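Reticulocyte binding protein (Streptococcus agalactiae COH1, PDB 3FAX) probably hydrolyses alpha-1,6-glucosidic branch linkages in pullulan and glycogen-like glucans. Local coordinates at residues 43-48 / 122-127; 317-322 / 349-354; 720-725 / 766-771. One frame throughout, in Å; residues are numbered along the deposited sequence.

The three contacts follow one another along the chain and do not touch, and their chemistry changes with their place in the fold. Contact 2 is the core example: all its touching residues are buried, and two stretches of one long connection in the catalytic barrel are tied mainly by backbone hydrogen bonds. Contacts 1 and 3 lie in peripheral beta-rich parts, their centres about 64 Å apart. Contact 1 is partly buried, with exposed residues at its margin; contact 3, though far from the chain's centre, is buried. Each packs an aromatic ring from a short helical segment on a strand end, Phe-124 against backbone, Tyr-768 against an aliphatic side chain.

Contact 1: 43-48 / 122-127; sequences AQQTDL and WEFKDQ
Phe-124 carries this contact, its ring pressed against the end of the strand where the chain runs from Gln-45 to Leu-48. Backbone rather than side chain meets most of the ring: the N of Asp-47 lies over one face, and the C of Asp-47 comes within 3.3 Å of CE1 of Phe-124. At the base of the side chain, CB of Phe-124 is 3.5 Å from O of Gln-45. With CG opposite the backbone N (chi1 -169°), the ring is carried outward from the helix onto this run of peptide. The CH2 chain of Gln-45 lies above the ring on the same side as the Asp-47 N, displaced toward CE2, with CG 3.8 Å from CE2 of Phe-124. Leu-48 meets the edge in the ring plane, CD1 3.6 Å from CE1 of Phe-124.

Gln-127 extends alongside the ring. Its NE2 lies in the ring plane at the edge and 3.9 Å from CB of Asp-47, while its OE1 is 3.4 Å from CD1 of Leu-48. The contact is thus van der Waals packing, largely on peptide groups, without a polar bond between the segments.

The second shell fixes both partners. Ser-121 OG bonds to O of Gln-45 and weakly to N of Phe-124, and OD1 of Asp-47 is engaged by Ser-50 and Thr-49. Salt bridges from Lys-125 to Glu-405 and from Glu-123 to Lys-497 tie the helix to other parts of the chain. The whole is a helix packed against a strand of the N-terminal beta domain, at a classic beta bulge: two residues, Thr-46 and Asp-47, set against the single Ser-50 of the next strand.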
loop_
_atom_site.group_PDB
_atom_site.type_symbol
_atom_site.label_atom_id
_atom_site.label_comp_id
_atom_site.label_asym_id
_atom_site.label_seq_id
_atom_site.Cartn_x
_atom_site.Cartn_y
_atom_site.Cartn_z
ATOM N N ALA A 43 -9.073 -32.264 16.050
ATOM C CA ALA A 43 -7.831 -33.022 15.928
ATOM C C ALA A 43 -6.977 -32.507 14.771
ATOM O O ALA A 43 -7.490 -32.258 13.676
ATOM C CB ALA A 43 -8.124 -34.501 15.749
ATOM N N GLN A 44 -5.678 -32.360 15.025
ATOM C CA GLN A 44 -4.728 -31.885 14.022
ATOM C C GLN A 44 -3.451 -32.716 14.050
ATOM O O GLN A 44 -2.837 -32.875 15.105
ATOM C CB GLN A 44 -4.360 -30.421 14.279
ATOM C CG GLN A 44 -5.531 -29.442 14.291
ATOM C CD GLN A 44 -5.083 -27.987 14.422
ATOM O OE1 GLN A 44 -4.099 -27.568 13.811
ATOM N NE2 GLN A 44 -5.812 -27.215 15.220
ATOM N N GLN A 45 -3.038 -33.234 12.898
ATOM C CA GLN A 45 -1.724 -33.856 12.801
ATOM C C GLN A 45 -0.676 -32.757 12.640
ATOM O O GLN A 45 -0.763 -31.941 11.716
ATOM C CB GLN A 45 -1.645 -34.854 11.645
ATOM C CG GLN A 45 -0.410 -35.749 11.754
ATOM C CD GLN A 45 -0.296 -36.788 10.657
ATOM O OE1 GLN A 45 0.752 -37.410 10.500
ATOM N NE2 GLN A 45 -1.369 -36.991 9.901
ATOM N N THR A 46 0.307 -32.751 13.540
ATOM C CA THR A 46 1.317 -31.694 13.613
ATOM C C THR A 46 2.677 -32.109 13.041
ATOM O O THR A 46 3.416 -31.265 12.544
ATOM C CB THR A 46 1.498 -31.229 15.061
ATOM O OG1 THR A 46 1.849 -32.350 15.888
ATOM C CG2 THR A 46 0.198 -30.578 15.573
ATOM N N ASP A 47 3.014 -33.392 13.124
ATOM C CA ASP A 47 4.160 -33.931 12.379
ATOM C C ASP A 47 3.988 -35.434 12.112
ATOM O O ASP A 47 2.933 -36.002 12.410
ATOM C CB ASP A 47 5.508 -33.588 13.052
ATOM C CG ASP A 47 5.593 -34.065 14.484
ATOM O OD1 ASP A 47 5.729 -35.281 14.711
ATOM O OD2 ASP A 47 5.549 -33.216 15.392
ATOM N N LEU A 48 5.013 -36.056 11.527
ATOM C CA LEU A 48 4.966 -37.472 11.140
ATOM C C LEU A 48 4.452 -38.412 12.235
ATOM O O LEU A 48 3.826 -39.427 11.933
ATOM C CB LEU A 48 6.352 -37.943 10.675
ATOM C CG LEU A 48 6.685 -37.821 9.177
ATOM C CD1 LEU A 48 5.893 -36.718 8.495
ATOM C CD2 LEU A 48 8.180 -37.621 8.974
ATOM N N TRP A 122 -0.997 -26.126 9.245
ATOM C CA TRP A 122 -0.306 -25.436 8.149
ATOM C C TRP A 122 1.203 -25.701 8.192
ATOM O O TRP A 122 1.843 -25.815 7.142
ATOM C CB TRP A 122 -0.626 -23.926 8.110
ATOM C CG TRP A 122 -0.081 -23.099 9.252
ATOM C CD1 TRP A 122 -0.762 -22.686 10.363
ATOM C CD2 TRP A 122 1.248 -22.569 9.376
ATOM N NE1 TRP A 122 0.065 -21.948 11.176
ATOM C CE2 TRP A 122 1.301 -21.857 10.591
ATOM C CE3 TRP A 122 2.400 -22.632 8.578
ATOM C CZ2 TRP A 122 2.460 -21.217 11.030
ATOM C CZ3 TRP A 122 3.549 -21.990 9.012
ATOM C CH2 TRP A 122 3.571 -21.293 10.227
ATOM N N GLU A 123 1.760 -25.822 9.399
ATOM C CA GLU A 123 3.174 -26.180 9.555
ATOM C C GLU A 123 3.447 -27.571 8.994
ATOM O O GLU A 123 4.487 -27.815 8.373
ATOM C CB GLU A 123 3.616 -26.131 11.020
ATOM C CG GLU A 123 3.596 -24.741 11.649
ATOM C CD GLU A 123 2.367 -24.474 12.507
ATOM O OE1 GLU A 123 1.339 -25.168 12.347
ATOM O OE2 GLU A 123 2.432 -23.550 13.340
ATOM N N PHE A 124 2.508 -28.484 9.210
ATOM C CA PHE A 124 2.656 -29.839 8.712
ATOM C C PHE A 124 2.483 -29.897 7.188
ATOM O O PHE A 124 3.240 -30.586 6.503
ATOM C CB PHE A 124 1.678 -30.774 9.430
ATOM C CG PHE A 124 1.933 -32.226 9.175
ATOM C CD1 PHE A 124 3.200 -32.759 9.328
ATOM C CD2 PHE A 124 0.897 -33.066 8.794
ATOM C CE1 PHE A 124 3.435 -34.098 9.094
ATOM C CE2 PHE A 124 1.122 -34.405 8.560
ATOM C CZ PHE A 124 2.396 -34.926 8.711
ATOM N N LYS A 125 1.502 -29.167 6.663
ATOM C CA LYS A 125 1.323 -29.055 5.213
ATOM C C LYS A 125 2.567 -28.481 4.540
ATOM O O LYS A 125 2.941 -28.936 3.464
ATOM C CB LYS A 125 0.104 -28.196 4.864
ATOM C CG LYS A 125 -1.223 -28.847 5.187
ATOM C CD LYS A 125 -2.388 -27.984 4.741
ATOM C CE LYS A 125 -3.729 -28.707 4.890
ATOM N NZ LYS A 125 -4.876 -27.872 4.409
ATOM N N ASP A 126 3.206 -27.494 5.165
ATOM C CA ASP A 126 4.489 -26.988 4.663
ATOM C C ASP A 126 5.564 -28.072 4.669
ATOM O O ASP A 126 6.288 -28.238 3.684
ATOM C CB ASP A 126 4.963 -25.764 5.462
ATOM C CG ASP A 126 4.214 -24.486 5.083
ATOM O OD1 ASP A 126 3.465 -24.508 4.085
ATOM O OD2 ASP A 126 4.379 -23.452 5.774
ATOM N N GLN A 127 5.650 -28.823 5.765
ATOM C CA GLN A 127 6.621 -29.902 5.879
ATOM C C GLN A 127 6.476 -30.898 4.738
ATOM O O GLN A 127 7.474 -31.340 4.170
ATOM C CB GLN A 127 6.478 -30.624 7.224
ATOM C CG GLN A 127 7.506 -31.740 7.467
ATOM C CD GLN A 127 7.218 -32.560 8.715
ATOM O OE1 GLN A 127 7.571 -33.736 8.787
ATOM N NE2 GLN A 127 6.569 -31.947 9.699
#

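Contact 2: 317-322 / 349-354; sequences PVLSYF and QSYFAL
Ser-320 and Ala-353 join two stretches of one long beta-alpha connection of the alpha-amylase-family (beta/alpha)8 barrel by a short, nearly straight bond, N of Ser-320 to O of Ala-353 at 2.7 Å, with the donor in the carbonyl plane. The O of Ser-320 then takes the N of Gln-349 at 3.0 Å, tilted 35° out of its carbonyl plane, and more weakly the N of Ser-350. Both backbone polar atoms of one buried serine are therefore satisfied across the contact, beside a single bridge between Leu-319 and Leu-354. An ST motif, OG of Ser-350 accepting from N of Ala-353 (3.1 Å), lies next to the acceptor carbonyl.

Elsewhere directional bonds give way to van der Waals contacts, yet there is no solvent side: every touching residue is buried. Val-318 and Leu-354 lie side by side, CG2 to CD2 3.8 Å, and Leu-319 slants across Leu-354. Gln-349, its CG trans to N (chi1 177°), extends toward Phe-322, bringing its amide to the CD1 side of the ring with the planes 52° apart.

The connection leads from strand 312-315 to helix 365-381, whose Leu-372 covers Val-318 and Leu-354, while helix 432-448 packs on Leu-319, Tyr-351 and Phe-352.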
loop_
_atom_site.group_PDB
_atom_site.type_symbol
_atom_site.label_atom_id
_atom_site.label_comp_id
_atom_site.label_asym_id
_atom_site.label_seq_id
_atom_site.Cartn_x
_atom_site.Cartn_y
_atom_site.Cartn_z
ATOM N N PRO A 317 -3.257 0.621 -6.160
ATOM C CA PRO A 317 -3.234 -0.760 -6.661
ATOM C C PRO A 317 -3.607 -0.946 -8.149
ATOM O O PRO A 317 -4.771 -0.773 -8.531
ATOM C CB PRO A 317 -4.236 -1.482 -5.753
ATOM C CG PRO A 317 -4.200 -0.710 -4.477
ATOM C CD PRO A 317 -3.944 0.722 -4.857
ATOM N N VAL A 318 -2.609 -1.314 -8.955
ATOM C CA VAL A 318 -2.793 -1.627 -10.371
ATOM C C VAL A 318 -3.002 -3.124 -10.602
ATOM O O VAL A 318 -3.476 -3.526 -11.679
ATOM C CB VAL A 318 -1.589 -1.134 -11.226
ATOM C CG1 VAL A 318 -1.371 0.341 -11.005
ATOM C CG2 VAL A 318 -0.313 -1.911 -10.895
ATOM N N LEU A 319 -2.663 -3.959 -9.618
ATOM C CA LEU A 319 -3.031 -5.388 -9.688
ATOM C C LEU A 319 -4.540 -5.532 -9.694
ATOM O O LEU A 319 -5.254 -4.664 -9.190
ATOM C CB LEU A 319 -2.443 -6.201 -8.530
ATOM C CG LEU A 319 -0.925 -6.410 -8.557
ATOM C CD1 LEU A 319 -0.554 -7.408 -7.481
ATOM C CD2 LEU A 319 -0.414 -6.882 -9.906
ATOM N N SER A 320 -5.022 -6.621 -10.282
ATOM C CA SER A 320 -6.455 -6.843 -10.421
ATOM C C SER A 320 -7.152 -6.768 -9.070
ATOM O O SER A 320 -6.698 -7.367 -8.108
ATOM C CB SER A 320 -6.741 -8.202 -11.077
ATOM O OG SER A 320 -8.095 -8.595 -10.884
ATOM N N TYR A 321 -8.243 -6.000 -9.024
ATOM C CA TYR A 321 -9.142 -5.933 -7.873
ATOM C C TYR A 321 -10.552 -6.328 -8.291
ATOM O O TYR A 321 -10.916 -6.206 -9.459
ATOM C CB TYR A 321 -9.141 -4.542 -7.242
ATOM C CG TYR A 321 -9.249 -3.369 -8.201
ATOM C CD1 TYR A 321 -10.488 -2.902 -8.636
ATOM C CD2 TYR A 321 -8.107 -2.702 -8.639
ATOM C CE1 TYR A 321 -10.588 -1.816 -9.497
ATOM C CE2 TYR A 321 -8.192 -1.619 -9.504
ATOM C CZ TYR A 321 -9.439 -1.175 -9.929
ATOM O OH TYR A 321 -9.533 -0.095 -10.784
ATOM N N PHE A 322 -11.348 -6.764 -7.316
ATOM C CA PHE A 322 -12.566 -7.522 -7.576
ATOM C C PHE A 322 -13.780 -6.686 -8.006
ATOM O O PHE A 322 -14.380 -6.965 -9.044
ATOM C CB PHE A 322 -12.918 -8.365 -6.337
ATOM C CG PHE A 322 -13.974 -9.402 -6.584
ATOM C CD1 PHE A 322 -13.618 -10.717 -6.874
ATOM C CD2 PHE A 322 -15.323 -9.066 -6.538
ATOM C CE1 PHE A 322 -14.584 -11.682 -7.107
ATOM C CE2 PHE A 322 -16.302 -10.028 -6.774
ATOM C CZ PHE A 322 -15.932 -11.336 -7.059
ATOM N N GLN A 349 -7.888 -9.284 -6.108
ATOM C CA GLN A 349 -8.328 -10.507 -6.770
ATOM C C GLN A 349 -7.132 -11.354 -7.179
ATOM O O GLN A 349 -7.144 -12.564 -7.026
ATOM C CB GLN A 349 -9.179 -10.163 -7.983
ATOM C CG GLN A 349 -9.634 -11.364 -8.775
ATOM C CD GLN A 349 -10.794 -11.037 -9.675
ATOM O OE1 GLN A 349 -10.783 -10.017 -10.370
ATOM N NE2 GLN A 349 -11.811 -11.889 -9.661
ATOM N N SER A 350 -6.095 -10.710 -7.695
ATOM C CA SER A 350 -4.868 -11.398 -8.088
ATOM C C SER A 350 -3.671 -10.621 -7.570
ATOM O O SER A 350 -3.735 -9.401 -7.409
ATOM C CB SER A 350 -4.795 -11.516 -9.617
ATOM O OG SER A 350 -3.726 -12.349 -10.027
ATOM N N TYR A 351 -2.581 -11.326 -7.305
ATOM C CA TYR A 351 -1.343 -10.679 -6.857
ATOM C C TYR A 351 -0.296 -10.547 -7.957
ATOM O O TYR A 351 0.684 -9.835 -7.770
ATOM C CB TYR A 351 -0.785 -11.383 -5.619
ATOM C CG TYR A 351 -1.628 -11.074 -4.402
ATOM C CD1 TYR A 351 -1.750 -9.767 -3.949
ATOM C CD2 TYR A 351 -2.322 -12.069 -3.727
ATOM C CE1 TYR A 351 -2.514 -9.454 -2.873
ATOM C CE2 TYR A 351 -3.092 -11.763 -2.619
ATOM C CZ TYR A 351 -3.188 -10.449 -2.204
ATOM O OH TYR A 351 -3.955 -10.117 -1.122
ATOM N N PHE A 352 -0.522 -11.208 -9.097
ATOM C CA PHE A 352 0.383 -11.149 -10.257
ATOM C C PHE A 352 -0.277 -10.505 -11.476
ATOM O O PHE A 352 0.412 -9.977 -12.351
ATOM C CB PHE A 352 0.813 -12.554 -10.699
ATOM C CG PHE A 352 1.647 -13.297 -9.702
ATOM C CD1 PHE A 352 3.022 -13.447 -9.893
ATOM C CD2 PHE A 352 1.054 -13.902 -8.594
ATOM C CE1 PHE A 352 3.800 -14.165 -8.989
ATOM C CE2 PHE A 352 1.819 -14.613 -7.686
ATOM C CZ PHE A 352 3.205 -14.745 -7.889
ATOM N N ALA A 353 -1.602 -10.606 -11.562
ATOM C CA ALA A 353 -2.322 -10.188 -12.763
ATOM C C ALA A 353 -2.863 -8.775 -12.627
ATOM O O ALA A 353 -3.521 -8.448 -11.642
ATOM C CB ALA A 353 -3.457 -11.154 -13.053
ATOM N N LEU A 354 -2.604 -7.947 -13.636
ATOM C CA LEU A 354 -3.021 -6.549 -13.599
ATOM C C LEU A 354 -4.529 -6.415 -13.773
ATOM O O LEU A 354 -5.197 -7.316 -14.280
ATOM C CB LEU A 354 -2.303 -5.731 -14.678
ATOM C CG LEU A 354 -0.782 -5.685 -14.536
ATOM C CD1 LEU A 354 -0.135 -5.042 -15.774
ATOM C CD2 LEU A 354 -0.388 -4.951 -13.255
#

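Contact 3: 720-725 / 766-771; sequences SLITEV and EKYKHL
Ile-722 sits squarely on the ring of Tyr-768: its CG1 lies 3.7 Å from the ring centroid and only 7° off the normal, a CH-pi contact over the centre of the face. The isoleucine runs at a slant to the tyrosine and spreads its branches, with CG2 at the CB end of the ring, 3.9 Å from CD2 of Tyr-768. Its main chain adds to the cover, since CA of Ile-722 is 3.7 Å from CE2 of Tyr-768. The first torsion, which sets CG1 opposite the carbonyl carbon (chi1 -63°), directs that branch at the ring and leaves CD1 to continue past it. There CD1 of Ile-722 meets CD1 of Leu-771 tip to tip at 3.8 Å, so the same side chain serves two residues of the other segment.

The opposite face of the tyrosine is covered from within its own segment by CG of Lys-767, offset toward the rim. Thus the ring is sandwiched between two aliphatic chains, one from each segment. At the edge, near the ring plane, CB of Ser-720 comes to 3.1 Å from OH of Tyr-768, and O of Leu-721 lies at longer range, 3.8 Å from the same OH. The rest is aliphatic packing on the ring.

Tyr-768 and Leu-771 are themselves held in relative position by a backbone bond, N of Leu-771 to O of Tyr-768 at 3.0 Å. Beyond the contact, Gln-740 packs on Tyr-768 and Leu-771, and Ala-750 on Ile-722 and Leu-771. Leu-721 points away, onto Gln-545 and Phe-548 of helix 544-551. The arrangement is a short helical connection packed on the end of strand 720-721 and on the neighbouring strands of the antiparallel C-terminal sheet, probably the counterpart of the C-terminal beta domain found in alpha-amylase relatives.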
loop_
_atom_site.group_PDB
_atom_site.type_symbol
_atom_site.label_atom_id
_atom_site.label_comp_id
_atom_site.label_asym_id
_atom_site.label_seq_id
_atom_site.Cartn_x
_atom_site.Cartn_y
_atom_site.Cartn_z
ATOM N N SER A 720 20.058 21.700 13.561
ATOM C CA SER A 720 20.029 22.441 14.822
ATOM C C SER A 720 18.695 23.161 15.005
ATOM O O SER A 720 18.047 23.529 14.022
ATOM C CB SER A 720 21.157 23.478 14.823
ATOM O OG SER A 720 22.189 23.122 13.914
ATOM N N LEU A 721 18.296 23.375 16.261
ATOM C CA LEU A 721 17.050 24.082 16.569
ATOM C C LEU A 721 17.342 25.538 16.911
ATOM O O LEU A 721 17.846 25.838 17.992
ATOM C CB LEU A 721 16.320 23.403 17.734
ATOM C CG LEU A 721 14.942 23.965 18.108
ATOM C CD1 LEU A 721 14.000 23.969 16.911
ATOM C CD2 LEU A 721 14.348 23.162 19.259
ATOM N N ILE A 722 17.021 26.439 15.985
ATOM C CA ILE A 722 17.258 27.871 16.178
ATOM C C ILE A 722 16.342 28.441 17.257
ATOM O O ILE A 722 16.792 29.198 18.117
ATOM C CB ILE A 722 17.010 28.669 14.888
ATOM C CG1 ILE A 722 17.982 28.244 13.792
ATOM C CG2 ILE A 722 17.141 30.164 15.152
ATOM C CD1 ILE A 722 17.678 28.878 12.458
ATOM N N THR A 723 15.061 28.081 17.205
ATOM C CA THR A 723 14.079 28.560 18.178
ATOM C C THR A 723 14.033 27.650 19.399
ATOM O O THR A 723 13.283 26.674 19.422
ATOM C CB THR A 723 12.671 28.611 17.567
ATOM O OG1 THR A 723 12.321 27.311 17.077
ATOM C CG2 THR A 723 12.611 29.618 16.428
ATOM N N GLU A 724 14.837 27.959 20.407
ATOM C CA GLU A 724 14.803 27.198 21.655
ATOM C C GLU A 724 13.742 27.792 22.589
ATOM O O GLU A 724 13.430 28.983 22.519
ATOM C CB GLU A 724 16.191 27.162 22.323
ATOM C CG GLU A 724 17.169 26.155 21.683
ATOM C CD GLU A 724 18.633 26.430 22.029
ATOM O OE1 GLU A 724 18.899 27.165 23.004
ATOM O OE2 GLU A 724 19.517 25.904 21.320
ATOM N N VAL A 725 13.180 26.948 23.450
ATOM C CA VAL A 725 12.138 27.383 24.370
ATOM C C VAL A 725 12.701 28.441 25.296
ATOM O O VAL A 725 13.632 28.169 26.048
ATOM C CB VAL A 725 11.593 26.224 25.218
ATOM C CG1 VAL A 725 10.660 26.758 26.296
ATOM C CG2 VAL A 725 10.869 25.214 24.339
ATOM N N GLU A 766 23.393 35.157 19.349
ATOM C CA GLU A 766 24.815 35.018 19.055
ATOM C C GLU A 766 25.078 33.895 18.050
ATOM O O GLU A 766 25.778 34.096 17.054
ATOM C CB GLU A 766 25.608 34.768 20.347
ATOM C CG GLU A 766 25.778 35.996 21.245
ATOM C CD GLU A 766 26.898 36.918 20.783
ATOM O OE1 GLU A 766 26.770 37.511 19.691
ATOM O OE2 GLU A 766 27.907 37.053 21.514
ATOM N N LYS A 767 24.489 32.727 18.305
ATOM C CA LYS A 767 24.800 31.507 17.547
ATOM C C LYS A 767 24.395 31.541 16.064
ATOM O O LYS A 767 25.111 30.997 15.222
ATOM C CB LYS A 767 24.163 30.286 18.227
ATOM C CG LYS A 767 24.683 28.948 17.708
ATOM C CD LYS A 767 24.166 27.779 18.532
ATOM C CE LYS A 767 24.664 26.445 17.979
ATOM N NZ LYS A 767 26.135 26.251 18.169
ATOM N N TYR A 768 23.265 32.175 15.749
ATOM C CA TYR A 768 22.702 32.133 14.390
ATOM C C TYR A 768 22.642 33.492 13.669
ATOM O O TYR A 768 22.096 33.574 12.565
ATOM C CB TYR A 768 21.299 31.494 14.415
ATOM C CG TYR A 768 21.282 30.063 14.925
ATOM C CD1 TYR A 768 21.693 29.006 14.116
ATOM C CD2 TYR A 768 20.862 29.770 16.217
ATOM C CE1 TYR A 768 21.689 27.697 14.583
ATOM C CE2 TYR A 768 20.855 28.465 16.693
ATOM C CZ TYR A 768 21.267 27.432 15.874
ATOM O OH TYR A 768 21.253 26.142 16.356
ATOM N N LYS A 769 23.202 34.551 14.257
ATOM C CA LYS A 769 23.174 35.868 13.600
ATOM C C LYS A 769 23.892 35.873 12.237
ATOM O O LYS A 769 23.596 36.706 11.384
ATOM C CB LYS A 769 23.717 36.986 14.511
ATOM C CG LYS A 769 25.208 36.928 14.860
ATOM C CD LYS A 769 25.597 38.114 15.755
ATOM C CE LYS A 769 27.110 38.309 15.851
ATOM N NZ LYS A 769 27.802 37.139 16.463
ATOM N N HIS A 770 24.817 34.937 12.034
ATOM C CA HIS A 770 25.503 34.769 10.745
ATOM C C HIS A 770 24.561 34.476 9.568
ATOM O O HIS A 770 24.933 34.676 8.412
ATOM C CB HIS A 770 26.523 33.637 10.843
ATOM C CG HIS A 770 25.901 32.289 11.012
ATOM N ND1 HIS A 770 25.707 31.423 9.958
ATOM C CD2 HIS A 770 25.406 31.666 12.107
ATOM C CE1 HIS A 770 25.133 30.319 10.399
ATOM N NE2 HIS A 770 24.936 30.441 11.699
ATOM N N LEU A 771 23.360 33.985 9.863
ATOM C CA LEU A 771 22.347 33.750 8.835
ATOM C C LEU A 771 22.018 35.015 8.043
ATOM O O LEU A 771 21.749 34.939 6.846
ATOM C CB LEU A 771 21.063 33.192 9.458
ATOM C CG LEU A 771 21.096 31.746 9.966
ATOM C CD1 LEU A 771 19.880 31.451 10.844
ATOM C CD2 LEU A 771 21.169 30.765 8.805
#